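Local coordinates for peroxisomal membrane protein LPX1 (Saccharomyces cerevisiae, PDB 2Y6U), which hydrolyses acyl esters, acting as an acyl esterase, lipase and phospholipase A in yeast peroxisomes, at residues 216-219 with 223-226; 61-66 with 322-327; 74-79 with 339-344; 316-321 with 330-335; 154-159 with 273-278. One frame throughout, in Å; residues are numbered along the deposited sequence. Where two conformers were deposited one is given.

Interaction 1 (216-219 with 223-226)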
# COMPACT_ATOMS: atom_id res chain seq x y z
N LYS A 216 -1.14 0.01 -42.06
CA LYS A 216 -1.12 -1.37 -42.59
C LYS A 216 -0.74 -2.38 -41.51
O LYS A 216 -1.40 -3.40 -41.30
CB LYS A 216 -0.14 -1.49 -43.76
CG LYS A 216 0.07 -2.92 -44.35
CD LYS A 216 0.95 -2.85 -45.63
CE LYS A 216 1.06 -4.20 -46.33
NZ LYS A 216 1.86 -4.13 -47.57
N TYR A 217 0.38 -2.13 -40.84
CA TYR A 217 0.72 -2.95 -39.68
C TYR A 217 -0.40 -2.97 -38.60
O TYR A 217 -0.79 -4.05 -38.13
CB TYR A 217 2.07 -2.53 -39.09
CG TYR A 217 2.39 -3.30 -37.86
CD1 TYR A 217 2.98 -4.56 -37.93
CD2 TYR A 217 2.07 -2.78 -36.61
CE1 TYR A 217 3.25 -5.27 -36.75
CE2 TYR A 217 2.33 -3.46 -35.47
CZ TYR A 217 2.92 -4.71 -35.54
OH TYR A 217 3.13 -5.34 -34.33
N MET A 218 -0.93 -1.82 -38.21
CA MET A 218 -1.92 -1.85 -37.10
C MET A 218 -3.10 -2.75 -37.51
O MET A 218 -3.53 -3.57 -36.72
CB MET A 218 -2.38 -0.44 -36.71
CG MET A 218 -1.28 0.38 -36.14
SD MET A 218 -0.60 -0.36 -34.57
CE MET A 218 -1.94 0.14 -33.45
N ARG A 219 -3.55 -2.66 -38.77
CA ARG A 219 -4.76 -3.39 -39.21
C ARG A 219 -4.47 -4.85 -39.61
O ARG A 219 -5.41 -5.66 -39.67
CB ARG A 219 -5.45 -2.65 -40.36
CG ARG A 219 -6.01 -1.30 -39.97
CD ARG A 219 -6.78 -0.60 -41.10
NE ARG A 219 -7.23 0.71 -40.60
CZ ARG A 219 -8.24 0.91 -39.75
NH1 ARG A 219 -8.99 -0.09 -39.30
NH2 ARG A 219 -8.56 2.14 -39.38
N PHE A 223 -1.52 -6.99 -32.55
CA PHE A 223 -2.45 -7.79 -31.76
C PHE A 223 -3.91 -7.34 -31.93
O PHE A 223 -4.82 -8.02 -31.46
CB PHE A 223 -2.08 -7.75 -30.29
CG PHE A 223 -1.09 -8.81 -29.89
CD1 PHE A 223 -1.44 -10.18 -29.95
CD2 PHE A 223 0.20 -8.47 -29.49
CE1 PHE A 223 -0.53 -11.18 -29.61
CE2 PHE A 223 1.13 -9.47 -29.14
CZ PHE A 223 0.76 -10.82 -29.20
N PHE A 224 -4.15 -6.20 -32.59
CA PHE A 224 -5.50 -5.58 -32.53
C PHE A 224 -6.30 -5.72 -33.83
O PHE A 224 -7.36 -5.11 -33.98
CB PHE A 224 -5.34 -4.11 -32.11
CG PHE A 224 -4.40 -3.94 -30.98
CD1 PHE A 224 -4.67 -4.55 -29.78
CD2 PHE A 224 -3.24 -3.17 -31.10
CE1 PHE A 224 -3.80 -4.46 -28.71
CE2 PHE A 224 -2.39 -3.04 -30.02
CZ PHE A 224 -2.66 -3.66 -28.85
N THR A 225 -5.85 -6.59 -34.73
CA THR A 225 -6.45 -6.71 -36.08
C THR A 225 -7.92 -7.07 -36.04
O THR A 225 -8.68 -6.72 -36.97
CB THR A 225 -5.71 -7.75 -37.00
OG1 THR A 225 -5.99 -9.07 -36.52
CG2 THR A 225 -4.20 -7.51 -36.95
N ASN A 226 -8.31 -7.78 -34.98
CA ASN A 226 -9.70 -8.23 -34.87
C ASN A 226 -10.49 -7.40 -33.88
O ASN A 226 -11.60 -7.76 -33.56
CB ASN A 226 -9.79 -9.72 -34.52
CG ASN A 226 -9.31 -10.61 -35.68
OD1 ASN A 226 -8.42 -11.41 -35.48
ND2 ASN A 226 -9.86 -10.42 -36.87
O HOH W 1 -8.00 -5.04 -39.11
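Thr225 carries OG1 between its backbone N and carbonyl carbon (chi1 72°). This leaves the CG2 methyl beside the backbone N and facing the end of helix 211-220. Met218 curls tightly, with all three torsions near -60°, and this coil brings its methyl round to Phe224. The Thr225 side chain lies against the carbonyls of Met218 and Arg219 near the end of the helix. Thr225 CB is 3.4 Å and Thr225 CG2 3.5 Å from Arg219 O. Met218 CE comes to the edge of the Phe224 ring, near the ring plane, 4.3 Å from Phe224 CD2. One water spans the two backbones. It donates to Arg219 O at 2.7 Å and to Thr225 O at 2.8 Å. Ser222 adds a second link, because its OG hydrogen bonds both Met218 O and Phe224 N. Met218 also packs on Ile235 and Ile236, which joins helix 211-220 to helix 229-239. The contact forms where the chain leaves helix 211-220 for the loop leading to helix 229-239. The segments share no direct hydrogen bond. Direct contact is van der Waals only: threonine carbons on carbonyl oxygens and one methyl at a ring edge. The polar bridging is indirect, through water and Ser222.

Interaction 2 (61-66 with 322-327); sequences SGMSKV and SHLVNV
Met63 reaches across to Leu324 and Val327. Its CB is directed at segment 322-327 but is not the atom that touches it. CG lies beside the backbone N, anti to the carbonyl carbon (chi1 -57°), and packs on the Phe224 ring. From there the chain runs extended. Met63 SD passes Val327 CG1 at 4.1 Å. The tip, Met63 CE, meets Leu324 CD2 at 3.2 Å, shorter than a normal methyl contact. That value may partly reflect error in the placing of the methyls. Met63 also touches His144, as does Leu324. A serine hydroxyl braces the backbone in each segment. Ser64 OG accepts from Val66 N, and Ser322 OG from Leu324 N at 2.9 Å; each is an ST turn. The neighbours suggest the active site. Ser61 N is hydrogen-bonded to Ser145 OG, in a GxSxG sequence consistent with a nucleophile elbow. His323 ND1 is bonded to Glu169, as in the serine-acid-histidine triad of alpha/beta hydrolases. No hydrogen bond joins the two segments. A flexible thioether with a methyl tip, set against branched aliphatic groups, implies a small, buried, purely van der Waals contact. It joins the loop after strand 51-58 to the loop that carries His323, the probable catalytic histidine.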
# COMPACT_ATOMS: atom_id res chain seq x y z
N SER A 61 -1.77 -5.57 -20.93
CA SER A 61 -0.37 -5.41 -21.32
C SER A 61 -0.34 -4.95 -22.77
O SER A 61 -1.02 -5.57 -23.61
CB SER A 61 0.29 -6.82 -21.24
OG SER A 61 0.39 -7.17 -19.88
N GLY A 62 0.49 -3.96 -23.06
CA GLY A 62 0.68 -3.47 -24.45
C GLY A 62 -0.44 -2.63 -25.02
O GLY A 62 -0.41 -2.26 -26.18
N MET A 63 -1.44 -2.31 -24.22
CA MET A 63 -2.55 -1.47 -24.68
C MET A 63 -2.46 -0.13 -24.00
O MET A 63 -1.36 0.36 -23.73
CB MET A 63 -3.90 -2.23 -24.43
CG MET A 63 -3.91 -3.55 -25.10
SD MET A 63 -5.57 -4.12 -25.44
CE MET A 63 -5.36 -5.87 -25.49
N SER A 64 -3.59 0.49 -23.68
CA SER A 64 -3.60 1.81 -23.00
C SER A 64 -5.01 2.05 -22.55
O SER A 64 -5.89 1.29 -22.89
CB SER A 64 -3.19 2.94 -23.98
OG SER A 64 -4.23 3.16 -24.97
N LYS A 65 -5.24 3.20 -21.96
CA LYS A 65 -6.51 3.61 -21.47
C LYS A 65 -7.53 3.80 -22.60
O LYS A 65 -8.71 3.72 -22.36
CB LYS A 65 -6.34 4.88 -20.71
CG LYS A 65 -5.97 6.06 -21.61
CD LYS A 65 -5.71 7.37 -20.81
CE LYS A 65 -5.06 8.34 -21.80
NZ LYS A 65 -4.71 9.70 -21.22
N VAL A 66 -7.06 3.98 -23.84
CA VAL A 66 -7.94 4.29 -24.94
C VAL A 66 -8.93 3.15 -25.26
O VAL A 66 -10.02 3.39 -25.83
CB VAL A 66 -7.18 4.69 -26.23
CG1 VAL A 66 -6.67 3.47 -27.10
CG2 VAL A 66 -8.08 5.64 -27.05
N SER A 322 -11.88 -14.37 -27.29
CA SER A 322 -10.49 -14.66 -27.21
C SER A 322 -9.97 -13.95 -25.95
O SER A 322 -10.73 -13.39 -25.12
CB SER A 322 -9.80 -14.11 -28.48
OG SER A 322 -9.56 -12.67 -28.30
N HIS A 323 -8.66 -13.99 -25.80
CA HIS A 323 -7.99 -13.31 -24.69
C HIS A 323 -8.26 -11.81 -24.77
O HIS A 323 -8.32 -11.12 -23.74
CB HIS A 323 -6.50 -13.64 -24.67
CG HIS A 323 -5.74 -12.95 -23.57
ND1 HIS A 323 -5.99 -13.18 -22.22
CD2 HIS A 323 -4.79 -11.99 -23.62
CE1 HIS A 323 -5.20 -12.39 -21.49
NE2 HIS A 323 -4.47 -11.67 -22.32
N LEU A 324 -8.49 -11.31 -25.98
CA LEU A 324 -8.72 -9.85 -26.17
C LEU A 324 -10.19 -9.50 -26.32
O LEU A 324 -10.56 -8.53 -27.03
CB LEU A 324 -7.92 -9.34 -27.37
CG LEU A 324 -6.43 -9.58 -27.31
CD1 LEU A 324 -5.65 -9.02 -28.54
CD2 LEU A 324 -5.87 -9.02 -25.99
N VAL A 325 -11.03 -10.28 -25.65
CA VAL A 325 -12.46 -10.14 -25.72
C VAL A 325 -12.91 -8.71 -25.37
O VAL A 325 -13.90 -8.24 -25.92
CB VAL A 325 -13.15 -11.21 -24.87
CG1 VAL A 325 -12.88 -11.06 -23.32
CG2 VAL A 325 -14.66 -11.32 -25.28
N ASN A 326 -12.17 -8.01 -24.49
CA ASN A 326 -12.53 -6.63 -24.12
C ASN A 326 -12.51 -5.70 -25.31
O ASN A 326 -13.32 -4.77 -25.33
CB ASN A 326 -11.67 -6.01 -23.02
CG ASN A 326 -10.21 -5.93 -23.38
OD1 ASN A 326 -9.70 -6.86 -24.00
ND2 ASN A 326 -9.56 -4.81 -23.03
N VAL A 327 -11.59 -5.90 -26.26
CA VAL A 327 -11.55 -5.05 -27.46
C VAL A 327 -12.25 -5.67 -28.67
O VAL A 327 -12.63 -4.95 -29.55
CB VAL A 327 -10.14 -4.57 -27.80
CG1 VAL A 327 -9.55 -3.79 -26.55
CG2 VAL A 327 -9.19 -5.70 -28.21

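Interaction 3 (74-79 with 339-344)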
# COMPACT_ATOMS: atom_id res chain seq x y z
N ARG A 74 -21.72 3.58 -23.09
CA ARG A 74 -22.52 2.36 -23.08
C ARG A 74 -22.69 1.77 -21.67
O ARG A 74 -23.51 0.88 -21.45
CB ARG A 74 -21.84 1.36 -23.99
CG ARG A 74 -22.05 1.69 -25.41
CD ARG A 74 -21.08 0.93 -26.28
NE ARG A 74 -21.38 1.24 -27.66
CZ ARG A 74 -20.88 2.27 -28.35
NH1 ARG A 74 -19.98 3.12 -27.82
NH2 ARG A 74 -21.26 2.42 -29.58
N LEU A 75 -21.97 2.35 -20.72
CA LEU A 75 -22.07 1.98 -19.36
C LEU A 75 -23.40 2.28 -18.67
O LEU A 75 -24.08 3.17 -19.02
CB LEU A 75 -20.90 2.55 -18.57
CG LEU A 75 -19.53 1.88 -18.88
CD1 LEU A 75 -18.45 2.84 -18.31
CD2 LEU A 75 -19.39 0.48 -18.30
N VAL A 76 -23.66 1.47 -17.64
CA VAL A 76 -24.89 1.41 -16.85
C VAL A 76 -25.54 2.81 -16.75
O VAL A 76 -25.01 3.76 -16.16
CB VAL A 76 -24.53 0.71 -15.44
CG1 VAL A 76 -24.08 1.70 -14.33
CG2 VAL A 76 -25.55 -0.42 -14.98
N ALA A 77 -26.71 2.89 -17.33
CA ALA A 77 -27.56 4.10 -17.26
C ALA A 77 -27.92 4.33 -15.79
O ALA A 77 -28.00 3.36 -15.00
CB ALA A 77 -28.86 3.89 -18.07
N ALA A 78 -28.14 5.60 -15.42
CA ALA A 78 -28.61 5.97 -14.12
C ALA A 78 -29.94 5.28 -13.95
O ALA A 78 -30.80 5.34 -14.86
CB ALA A 78 -28.77 7.48 -14.01
N ASP A 79 -30.11 4.59 -12.83
CA ASP A 79 -31.33 3.83 -12.66
C ASP A 79 -32.19 4.50 -11.58
O ASP A 79 -31.69 4.77 -10.45
CB ASP A 79 -31.03 2.33 -12.44
CG ASP A 79 -30.86 1.56 -13.78
OD1 ASP A 79 -31.90 1.26 -14.43
OD2 ASP A 79 -29.69 1.25 -14.19
N HIS A 339 -24.76 -5.56 -16.11
CA HIS A 339 -25.55 -6.49 -15.36
C HIS A 339 -25.02 -6.60 -13.95
O HIS A 339 -25.76 -6.48 -12.94
CB HIS A 339 -25.52 -7.90 -16.06
CG HIS A 339 -26.10 -8.98 -15.21
ND1 HIS A 339 -27.46 -9.09 -15.02
CD2 HIS A 339 -25.52 -9.96 -14.47
CE1 HIS A 339 -27.70 -10.13 -14.23
NE2 HIS A 339 -26.54 -10.65 -13.86
N HIS A 340 -23.72 -6.83 -13.83
CA HIS A 340 -23.16 -7.10 -12.51
C HIS A 340 -23.16 -5.88 -11.64
O HIS A 340 -23.39 -5.97 -10.44
CB HIS A 340 -21.79 -7.75 -12.58
CG HIS A 340 -21.83 -9.13 -13.08
ND1 HIS A 340 -22.48 -10.15 -12.41
CD2 HIS A 340 -21.39 -9.65 -14.25
CE1 HIS A 340 -22.41 -11.25 -13.15
NE2 HIS A 340 -21.72 -10.98 -14.25
N ILE A 341 -22.91 -4.73 -12.20
CA ILE A 341 -22.97 -3.51 -11.37
C ILE A 341 -24.37 -3.24 -10.89
O ILE A 341 -24.63 -2.89 -9.71
CB ILE A 341 -22.46 -2.28 -12.22
CG1 ILE A 341 -20.92 -2.39 -12.46
CG2 ILE A 341 -22.82 -0.97 -11.53
CD1 ILE A 341 -20.39 -1.22 -13.38
N HIS A 342 -25.34 -3.41 -11.80
CA HIS A 342 -26.73 -3.22 -11.39
C HIS A 342 -27.13 -4.18 -10.26
O HIS A 342 -27.69 -3.74 -9.25
CB HIS A 342 -27.67 -3.47 -12.60
CG HIS A 342 -29.12 -3.31 -12.28
ND1 HIS A 342 -29.72 -2.08 -12.16
CD2 HIS A 342 -30.09 -4.24 -12.09
CE1 HIS A 342 -31.02 -2.26 -11.92
NE2 HIS A 342 -31.27 -3.55 -11.86
N GLU A 343 -26.84 -5.46 -10.40
CA GLU A 343 -27.25 -6.40 -9.36
C GLU A 343 -26.52 -6.06 -8.04
O GLU A 343 -27.07 -6.15 -6.97
CB GLU A 343 -26.90 -7.85 -9.77
CG GLU A 343 -27.72 -8.40 -10.94
CD GLU A 343 -29.25 -8.48 -10.68
OE1 GLU A 343 -29.69 -8.77 -9.54
OE2 GLU A 343 -30.01 -8.27 -11.63
N PHE A 344 -25.25 -5.69 -8.14
CA PHE A 344 -24.46 -5.41 -6.93
C PHE A 344 -25.04 -4.24 -6.14
O PHE A 344 -25.30 -4.35 -4.92
CB PHE A 344 -22.96 -5.19 -7.31
CG PHE A 344 -22.08 -4.90 -6.13
CD1 PHE A 344 -21.56 -5.93 -5.38
CD2 PHE A 344 -21.86 -3.60 -5.70
CE1 PHE A 344 -20.86 -5.71 -4.20
CE2 PHE A 344 -21.08 -3.35 -4.52
CZ PHE A 344 -20.64 -4.42 -3.74
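Val76 and Ile341 meet at a slant, with one methyl of each doing the touching. Val76 CG1 lies 4.1 Å from Ile341 CG2. The Ile341 methyl stands anti to its own backbone N, on the side facing the loop. The other Val76 methyl, CG2, turns to the next helix residue and lies 4.4 Å from His342 CB. The valine thus straddles two successive positions of the helix. Farther along the loop, the Asp79 side chain lies roughly at right angles to that of His342. The carboxylate and imidazole planes are 62° apart. Asp79 OD2 is 3.9 Å from His342 ND1, too far for a hydrogen bond, and it approaches the ring obliquely. Asp79 is poorly ordered with two conformers, so this approach is doubtful. The firm polar partner of His342 ND1 is Tyr84 OH. The loop is held at its backbone as well. Arg5 bonds Leu75 O and Val76 O, while Asn338, one residue before the helical segment, bonds Arg74 O. The contact joins the loop between strands 51-58 and 84-92 to helix 330-347. Beneath it lies the central sheet: Val76 and Ile341 both rest on Leu53 of strand 51-58. Val76 also packs on Tyr84 and Ile86 of strand 84-92.

Interaction 4 (316-321 with 330-335)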
# COMPACT_ATOMS: atom_id res chain seq x y z
N ASP A 316 -18.24 -15.46 -15.87
CA ASP A 316 -19.04 -15.31 -17.09
C ASP A 316 -18.18 -15.67 -18.27
O ASP A 316 -17.05 -15.22 -18.36
CB ASP A 316 -19.42 -13.88 -17.41
CG ASP A 316 -20.52 -13.41 -16.66
OD1 ASP A 316 -21.61 -14.09 -16.67
OD2 ASP A 316 -20.27 -12.42 -15.95
N VAL A 317 -18.69 -16.49 -19.14
CA VAL A 317 -17.91 -16.97 -20.30
C VAL A 317 -18.53 -16.27 -21.53
O VAL A 317 -19.74 -16.35 -21.73
CB VAL A 317 -17.98 -18.49 -20.41
CG1 VAL A 317 -17.35 -19.03 -21.68
CG2 VAL A 317 -17.28 -19.19 -19.19
N ILE A 318 -17.72 -15.58 -22.29
CA ILE A 318 -18.17 -14.89 -23.46
C ILE A 318 -18.05 -15.82 -24.60
O ILE A 318 -16.94 -16.19 -24.98
CB ILE A 318 -17.34 -13.55 -23.72
CG1 ILE A 318 -17.29 -12.60 -22.53
CG2 ILE A 318 -17.92 -12.82 -24.98
CD1 ILE A 318 -18.67 -12.16 -22.01
N PRO A 319 -19.21 -16.21 -25.23
CA PRO A 319 -19.11 -17.17 -26.27
C PRO A 319 -18.32 -16.57 -27.42
O PRO A 319 -18.47 -15.43 -27.69
CB PRO A 319 -20.60 -17.45 -26.70
CG PRO A 319 -21.36 -16.34 -26.16
CD PRO A 319 -20.58 -15.67 -25.07
N GLY A 320 -17.42 -17.37 -28.00
CA GLY A 320 -16.51 -16.96 -29.09
C GLY A 320 -15.32 -16.10 -28.74
O GLY A 320 -14.52 -15.69 -29.66
N GLY A 321 -15.20 -15.72 -27.45
CA GLY A 321 -14.25 -14.71 -27.05
C GLY A 321 -12.81 -15.24 -26.95
O GLY A 321 -12.57 -16.39 -26.57
N PRO A 330 -16.58 -5.90 -27.35
CA PRO A 330 -16.90 -5.01 -26.22
C PRO A 330 -18.41 -5.01 -25.86
O PRO A 330 -18.75 -4.85 -24.70
CB PRO A 330 -16.43 -3.65 -26.74
CG PRO A 330 -16.59 -3.78 -28.24
CD PRO A 330 -16.15 -5.15 -28.53
N ASP A 331 -19.30 -5.13 -26.84
CA ASP A 331 -20.75 -5.04 -26.52
C ASP A 331 -21.15 -6.15 -25.54
O ASP A 331 -21.89 -5.88 -24.58
CB ASP A 331 -21.60 -5.06 -27.75
CG ASP A 331 -21.47 -3.78 -28.55
OD1 ASP A 331 -20.91 -2.80 -28.04
OD2 ASP A 331 -21.88 -3.80 -29.66
N LEU A 332 -20.67 -7.37 -25.77
CA LEU A 332 -20.92 -8.51 -24.85
C LEU A 332 -20.31 -8.29 -23.48
O LEU A 332 -20.97 -8.54 -22.48
CB LEU A 332 -20.45 -9.85 -25.43
CG LEU A 332 -21.23 -10.28 -26.70
CD1 LEU A 332 -20.66 -11.59 -27.26
CD2 LEU A 332 -22.74 -10.40 -26.44
N VAL A 333 -19.09 -7.76 -23.44
CA VAL A 333 -18.43 -7.46 -22.19
C VAL A 333 -19.16 -6.34 -21.40
O VAL A 333 -19.43 -6.45 -20.20
CB VAL A 333 -16.96 -7.10 -22.41
CG1 VAL A 333 -16.25 -6.73 -21.07
CG2 VAL A 333 -16.17 -8.30 -23.06
N ILE A 334 -19.60 -5.32 -22.12
CA ILE A 334 -20.31 -4.23 -21.50
C ILE A 334 -21.63 -4.69 -20.89
O ILE A 334 -22.01 -4.30 -19.75
CB ILE A 334 -20.51 -3.13 -22.51
CG1 ILE A 334 -19.18 -2.45 -22.81
CG2 ILE A 334 -21.58 -2.10 -22.06
CD1 ILE A 334 -19.19 -1.62 -24.16
N GLU A 335 -22.31 -5.58 -21.61
CA GLU A 335 -23.59 -6.09 -21.10
C GLU A 335 -23.39 -6.81 -19.82
O GLU A 335 -24.17 -6.61 -18.91
CB GLU A 335 -24.33 -6.97 -22.11
CG GLU A 335 -25.61 -7.50 -21.55
CD GLU A 335 -25.44 -8.80 -20.66
OE1 GLU A 335 -24.41 -9.54 -20.77
OE2 GLU A 335 -26.38 -9.10 -19.86
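Ile318 and Leu332 bury the largest areas here, followed by Val333. Ile318 ends its strand with CB turned to the helix. With CG2 anti to the backbone N and CG1 beside it (chi1 -54°), the methyl faces Leu332 and the ethyl branch Val333. Ile318 CG2 sits 3.8 Å from Leu332 CD1 and 3.9 Å from Leu332 CB. The two side chains run past each other in opposite directions, so they lie alongside rather than end to end. Ile318 CG1 reaches toward Val333 CG2 at 4.5 Å, a looser touch. Leu332 CD1 also comes within 4.4 Å of Pro319 O, at the solvent-exposed side of the contact. Just beyond Ile318 the chain turns sharply. A type II turn closes with Gly321 N bonded to Ile318 O at 3.1 Å, and Gly320 takes the positive phi at its third position. Val333 also packs on Val325 of the short helix 325-328. Asp316, two residues back from Ile318, makes a salt bridge to Arg336 of the same long helix. The contact therefore packs the start of helix 330-347 on strand 313-318, an outermost strand of the central sheet and parallel to strand 286-292.

Interaction 5 (154-159 with 273-278); sequences CDVLQP and APFLIS
Val156 and Leu276 are the bumps of this contact. The two methyls of Val156 spread apart and each meets a different side chain of helix 273-279. Val156 CG1 lies 4.2 Å from Phe275 CE2. Val156 CG2 lies 4.0 Å from Leu276 CD1. The valine thus fits against the shallow hollow between two successive residues of that helix. Phe275 and Leu276 both hold CG anti to the backbone N (chi1 177° and -179°), which carries their ends toward helix 146-157. Leu276 sits as a knob over the hollow framed by Phe149, Leu152, Ala153 and Val156, as in knobs-into-holes packing. The Phe275 ring reaches a neighbouring pair on the same helix, since Phe275 CE2 also comes to Leu157 CD2 at 4.4 Å. Both methyls approach the ring obliquely. Val156 and Phe275 pass each other in opposite directions, while Leu276 is set at a slant to the valine. The contact runs into the dimer interface. Phe275 meets Phe282 of the second subunit edge to face, and Leu157 packs on Leu157 of that subunit. Leu157 O accepts a hydrogen bond from Arg119 of the second subunit. Between the two segments there is neither a hydrogen bond nor a charge pair. The contact between them is apolar, so it probably owes its hold to shape and burial.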
# COMPACT_ATOMS: atom_id res chain seq x y z
N CYS A 154 -4.66 -4.31 -6.00
CA CYS A 154 -5.24 -3.14 -5.35
C CYS A 154 -5.98 -3.50 -4.11
O CYS A 154 -5.79 -2.86 -3.06
CB CYS A 154 -6.23 -2.39 -6.27
SG CYS A 154 -5.31 -1.39 -7.55
N ASP A 155 -6.82 -4.49 -4.19
CA ASP A 155 -7.61 -4.88 -2.99
C ASP A 155 -6.73 -5.43 -1.91
O ASP A 155 -6.96 -5.15 -0.70
CB ASP A 155 -8.73 -5.84 -3.35
CG ASP A 155 -9.72 -6.04 -2.18
OD1 ASP A 155 -10.47 -5.06 -1.95
OD2 ASP A 155 -9.62 -7.07 -1.46
N VAL A 156 -5.67 -6.19 -2.28
CA VAL A 156 -4.77 -6.72 -1.32
C VAL A 156 -4.08 -5.62 -0.52
O VAL A 156 -3.95 -5.69 0.71
CB VAL A 156 -3.72 -7.69 -1.98
CG1 VAL A 156 -2.61 -8.03 -0.94
CG2 VAL A 156 -4.46 -9.03 -2.52
N LEU A 157 -3.62 -4.61 -1.24
CA LEU A 157 -2.84 -3.58 -0.63
C LEU A 157 -3.72 -2.51 0.08
O LEU A 157 -3.21 -1.76 0.88
CB LEU A 157 -2.03 -2.82 -1.71
CG LEU A 157 -0.94 -3.74 -2.34
CD1 LEU A 157 -0.27 -2.96 -3.51
CD2 LEU A 157 0.09 -4.19 -1.24
N GLN A 158 -4.98 -2.42 -0.30
CA GLN A 158 -5.91 -1.39 0.24
C GLN A 158 -7.36 -1.99 0.11
O GLN A 158 -8.07 -1.72 -0.84
CB GLN A 158 -5.76 -0.16 -0.58
CG GLN A 158 -6.78 1.04 -0.19
CD GLN A 158 -7.00 1.15 1.26
OE1 GLN A 158 -7.78 0.38 1.84
NE2 GLN A 158 -6.30 2.11 1.91
N PRO A 159 -7.77 -2.80 1.06
CA PRO A 159 -8.97 -3.49 0.90
C PRO A 159 -10.23 -2.66 1.24
O PRO A 159 -11.37 -3.18 1.27
CB PRO A 159 -8.80 -4.67 1.92
CG PRO A 159 -8.07 -4.11 3.00
CD PRO A 159 -7.07 -3.26 2.26
N ALA A 273 4.44 -12.22 -9.10
CA ALA A 273 3.23 -12.98 -9.10
C ALA A 273 3.08 -13.80 -7.74
O ALA A 273 1.98 -13.91 -7.31
CB ALA A 273 3.11 -13.97 -10.36
N PRO A 274 4.13 -14.36 -7.15
CA PRO A 274 3.91 -15.19 -5.96
C PRO A 274 3.23 -14.43 -4.83
O PRO A 274 2.38 -14.97 -4.15
CB PRO A 274 5.32 -15.60 -5.57
CG PRO A 274 5.97 -15.86 -7.00
CD PRO A 274 5.52 -14.58 -7.63
N PHE A 275 3.60 -13.17 -4.70
CA PHE A 275 3.00 -12.30 -3.66
C PHE A 275 1.48 -12.16 -3.85
O PHE A 275 0.70 -12.35 -2.93
CB PHE A 275 3.65 -10.94 -3.68
CG PHE A 275 3.02 -9.97 -2.66
CD1 PHE A 275 3.39 -10.02 -1.35
CD2 PHE A 275 1.98 -9.19 -3.01
CE1 PHE A 275 2.79 -9.14 -0.41
CE2 PHE A 275 1.41 -8.31 -2.09
CZ PHE A 275 1.82 -8.30 -0.81
N LEU A 276 1.05 -11.95 -5.09
CA LEU A 276 -0.36 -11.85 -5.43
C LEU A 276 -1.08 -13.17 -5.22
O LEU A 276 -2.10 -13.22 -4.50
CB LEU A 276 -0.60 -11.24 -6.83
CG LEU A 276 -2.15 -11.22 -6.94
CD1 LEU A 276 -2.75 -10.08 -5.97
CD2 LEU A 276 -2.79 -11.39 -8.19
N ILE A 277 -0.49 -14.27 -5.71
CA ILE A 277 -1.02 -15.56 -5.60
C ILE A 277 -1.25 -15.92 -4.17
O ILE A 277 -2.32 -16.51 -3.82
CB ILE A 277 -0.16 -16.61 -6.32
CG1 ILE A 277 -0.16 -16.32 -7.86
CG2 ILE A 277 -0.51 -18.08 -5.98
CD1 ILE A 277 0.97 -17.06 -8.61
N SER A 278 -0.28 -15.62 -3.32
CA SER A 278 -0.38 -15.95 -1.91
C SER A 278 -1.54 -15.17 -1.13
O SER A 278 -1.91 -15.56 0.02
CB SER A 278 0.94 -15.63 -1.24
OG SER A 278 0.93 -16.09 0.11

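Overall arrangement
Interaction 2 lies nearest the probable active site and touches two others. It meets interaction 1 where Phe223 O lies 3.2 Å from Leu324 CD1. On another flank, Val325 CG2 is 3.6 Å from Ile318 CG2 of interaction 4. Interactions 3 and 4 share helix 330-347 and are joined by a probable hydrogen bond, His340 NE2 to Asp316 OD2, 2.7 Å. Interaction 5 stands apart, beside the second subunit, its centre about 22 Å from that of interaction 2. The centres of interactions 1 and 5 are about 34 Å apart. A glycerol, probably from the crystallisation liquor, lies by Phe224 of interaction 1 and may mark a pocket.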